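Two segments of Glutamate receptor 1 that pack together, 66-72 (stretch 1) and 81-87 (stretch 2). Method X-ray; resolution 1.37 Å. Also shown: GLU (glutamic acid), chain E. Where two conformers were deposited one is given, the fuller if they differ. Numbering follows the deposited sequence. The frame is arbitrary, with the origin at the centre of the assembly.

Stretch 1, residues 66-72: SYTGLVL
Stretch 2 81-87: IAIGDIT

Stretch 1 is the first turns of a helix: Ser-66 (phi/psi -86/169) sits at the N-cap, and Tyr-67 to Leu-72 hold helical angles near -63/-42. Ser-66 OG (chi1 p) accepts from Gly-69 N at 2.8 Å, capping a free amide, while Leu-70 N to Ser-66 O (2.9 Å), Val-71 N to Tyr-67 O (3.1 Å) and Leu-72 N to Thr-68 O (2.9 Å) close the turns. Stretch 2 starts extended, with Ile-81 at -137/165 and Ala-82 at -134/132, passes through Gly-84 at 176/-165, bends at Asp-85 (-82/66), where a weak bond joins Ile-86 N to Gly-84 O (3.0 Å), and leaves through Ile-86 (-110/112). The two stretches run in broadly opposite, oblique directions: CA of Tyr-67 lies 6.8 Å from CA of Ile-86, and CA of Val-71 lies 7.7 Å from CA of Ala-82.

Ile-86 (m, chi2 t) is the apolar hub. Its CD1 meets Leu-70 CD2 at 3.8 Å, its CG2 meets Val-71 CG2 at 4.2 Å, and its CG1 lies at the edge of the Tyr-67 ring, 4.2 Å from CD2. Leu-70 (t, chi2 p) points toward stretch 2 and also sets CD2 4.1 Å from Ala-82 CB; Val-71 is t. Tyr-67 (m, chi2 81°) carries its hydroxyl beyond this greasy patch, where OH donates to Asp-85 OD1 at 2.7 Å, the one hydrogen bond between the stretches. Asp-85 (p, chi2 -19°) starts sideways, but its carboxylate comes nearer and accepts that hydrogen bond.

The bound glutamate places CB over one face of the Tyr-67 ring. Its N donates to Asp-85 O and Thr-87 OG1, both at 2.8 Å, and its O accepts from Thr-87 N at 2.8 Å, so Asp-85 and Thr-87 present backbone and side-chain groups to the ligand's amino group and alpha-carboxylate.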

# COMPACT_ATOMS: atom_id res chain seq x y z
N SER A 66 -22.76 -5.50 -5.86
CA SER A 66 -21.47 -6.15 -5.75
C SER A 66 -20.39 -5.08 -5.68
O SER A 66 -20.65 -3.89 -5.99
CB SER A 66 -21.23 -7.10 -6.94
OG SER A 66 -21.02 -6.35 -8.11
N TYR A 67 -19.16 -5.46 -5.36
CA TYR A 67 -18.06 -4.50 -5.32
C TYR A 67 -17.78 -3.98 -6.74
O TYR A 67 -17.66 -2.75 -6.92
CB TYR A 67 -16.84 -5.13 -4.61
CG TYR A 67 -17.02 -5.04 -3.12
CD1 TYR A 67 -17.81 -5.95 -2.44
CD2 TYR A 67 -16.45 -4.02 -2.41
CE1 TYR A 67 -18.03 -5.83 -1.06
CE2 TYR A 67 -16.66 -3.85 -1.04
CZ TYR A 67 -17.45 -4.78 -0.38
OH TYR A 67 -17.69 -4.69 0.99
N THR A 68 -17.68 -4.87 -7.71
CA THR A 68 -17.46 -4.38 -9.05
C THR A 68 -18.68 -3.57 -9.54
O THR A 68 -18.50 -2.57 -10.25
CB THR A 68 -16.99 -5.48 -10.01
OG1 THR A 68 -15.69 -5.88 -9.60
CG2 THR A 68 -16.87 -4.91 -11.45
N GLY A 69 -19.88 -3.93 -9.08
CA GLY A 69 -21.09 -3.14 -9.38
C GLY A 69 -21.04 -1.70 -8.85
O GLY A 69 -21.46 -0.74 -9.53
N LEU A 70 -20.50 -1.54 -7.65
CA LEU A 70 -20.32 -0.21 -7.06
C LEU A 70 -19.36 0.62 -7.91
O LEU A 70 -19.61 1.82 -8.18
CB LEU A 70 -19.81 -0.34 -5.61
CG LEU A 70 -19.54 0.98 -4.89
CD1 LEU A 70 -20.78 1.81 -4.73
CD2 LEU A 70 -18.92 0.67 -3.57
N VAL A 71 -18.24 0.01 -8.32
CA VAL A 71 -17.27 0.71 -9.16
C VAL A 71 -17.93 1.15 -10.48
O VAL A 71 -17.76 2.29 -10.93
CB VAL A 71 -16.06 -0.21 -9.40
CG1 VAL A 71 -15.13 0.33 -10.45
CG2 VAL A 71 -15.32 -0.43 -8.08
N LEU A 72 -18.67 0.23 -11.11
CA LEU A 72 -19.36 0.56 -12.35
C LEU A 72 -20.39 1.67 -12.18
O LEU A 72 -20.54 2.53 -13.05
CB LEU A 72 -20.04 -0.70 -12.92
CG LEU A 72 -19.06 -1.70 -13.53
CD1 LEU A 72 -19.70 -3.08 -13.64
CD2 LEU A 72 -18.60 -1.22 -14.88
N ILE A 81 -17.58 9.95 -5.37
CA ILE A 81 -16.54 9.04 -4.90
C ILE A 81 -17.22 7.84 -4.24
O ILE A 81 -18.41 7.91 -3.92
CB ILE A 81 -15.53 9.69 -3.91
CG1 ILE A 81 -16.24 10.16 -2.63
CG2 ILE A 81 -14.81 10.84 -4.59
CD1 ILE A 81 -15.27 10.70 -1.53
N ALA A 82 -16.47 6.78 -4.02
CA ALA A 82 -16.96 5.64 -3.23
C ALA A 82 -15.88 5.21 -2.24
O ALA A 82 -14.70 5.09 -2.58
CB ALA A 82 -17.39 4.45 -4.13
N ILE A 83 -16.30 5.04 -1.00
CA ILE A 83 -15.40 4.73 0.10
C ILE A 83 -15.82 3.44 0.76
O ILE A 83 -16.97 3.29 1.17
CB ILE A 83 -15.35 5.85 1.17
CG1 ILE A 83 -14.97 7.21 0.56
CG2 ILE A 83 -14.34 5.46 2.23
CD1 ILE A 83 -15.02 8.36 1.57
N GLY A 84 -14.87 2.52 0.88
CA GLY A 84 -15.13 1.27 1.53
C GLY A 84 -13.94 0.35 1.45
O GLY A 84 -12.79 0.75 1.17
N ASP A 85 -14.19 -0.92 1.74
CA ASP A 85 -13.19 -1.99 1.61
C ASP A 85 -13.15 -2.45 0.15
O ASP A 85 -13.53 -3.56 -0.17
CB ASP A 85 -13.49 -3.17 2.56
CG ASP A 85 -14.93 -3.69 2.52
OD1 ASP A 85 -15.86 -3.02 2.06
OD2 ASP A 85 -15.15 -4.83 3.04
N ILE A 86 -12.69 -1.53 -0.72
CA ILE A 86 -12.73 -1.70 -2.16
C ILE A 86 -11.32 -1.89 -2.67
O ILE A 86 -10.47 -0.99 -2.58
CB ILE A 86 -13.36 -0.47 -2.84
CG1 ILE A 86 -14.76 -0.16 -2.28
CG2 ILE A 86 -13.47 -0.69 -4.31
CD1 ILE A 86 -15.24 1.25 -2.61
N THR A 87 -11.04 -3.10 -3.15
CA THR A 87 -9.72 -3.44 -3.63
C THR A 87 -9.34 -2.73 -4.93
O THR A 87 -10.11 -2.71 -5.89
CB THR A 87 -9.58 -4.95 -3.79
OG1 THR A 87 -9.94 -5.58 -2.55
CG2 THR A 87 -8.15 -5.38 -4.17
N GLU E . -12.43 -5.91 -1.22
CA GLU E . -13.18 -6.82 -2.10
C GLU E . -13.39 -6.17 -3.46
O GLU E . -13.18 -4.93 -3.59
CB GLU E . -14.53 -7.22 -1.52
CG GLU E . -14.50 -7.90 -0.14
CD GLU E . -13.92 -9.31 -0.11
OE1 GLU E . -13.64 -9.86 -1.17
OE2 GLU E . -13.81 -9.89 1.01
OXT GLU E . -13.76 -6.89 -4.42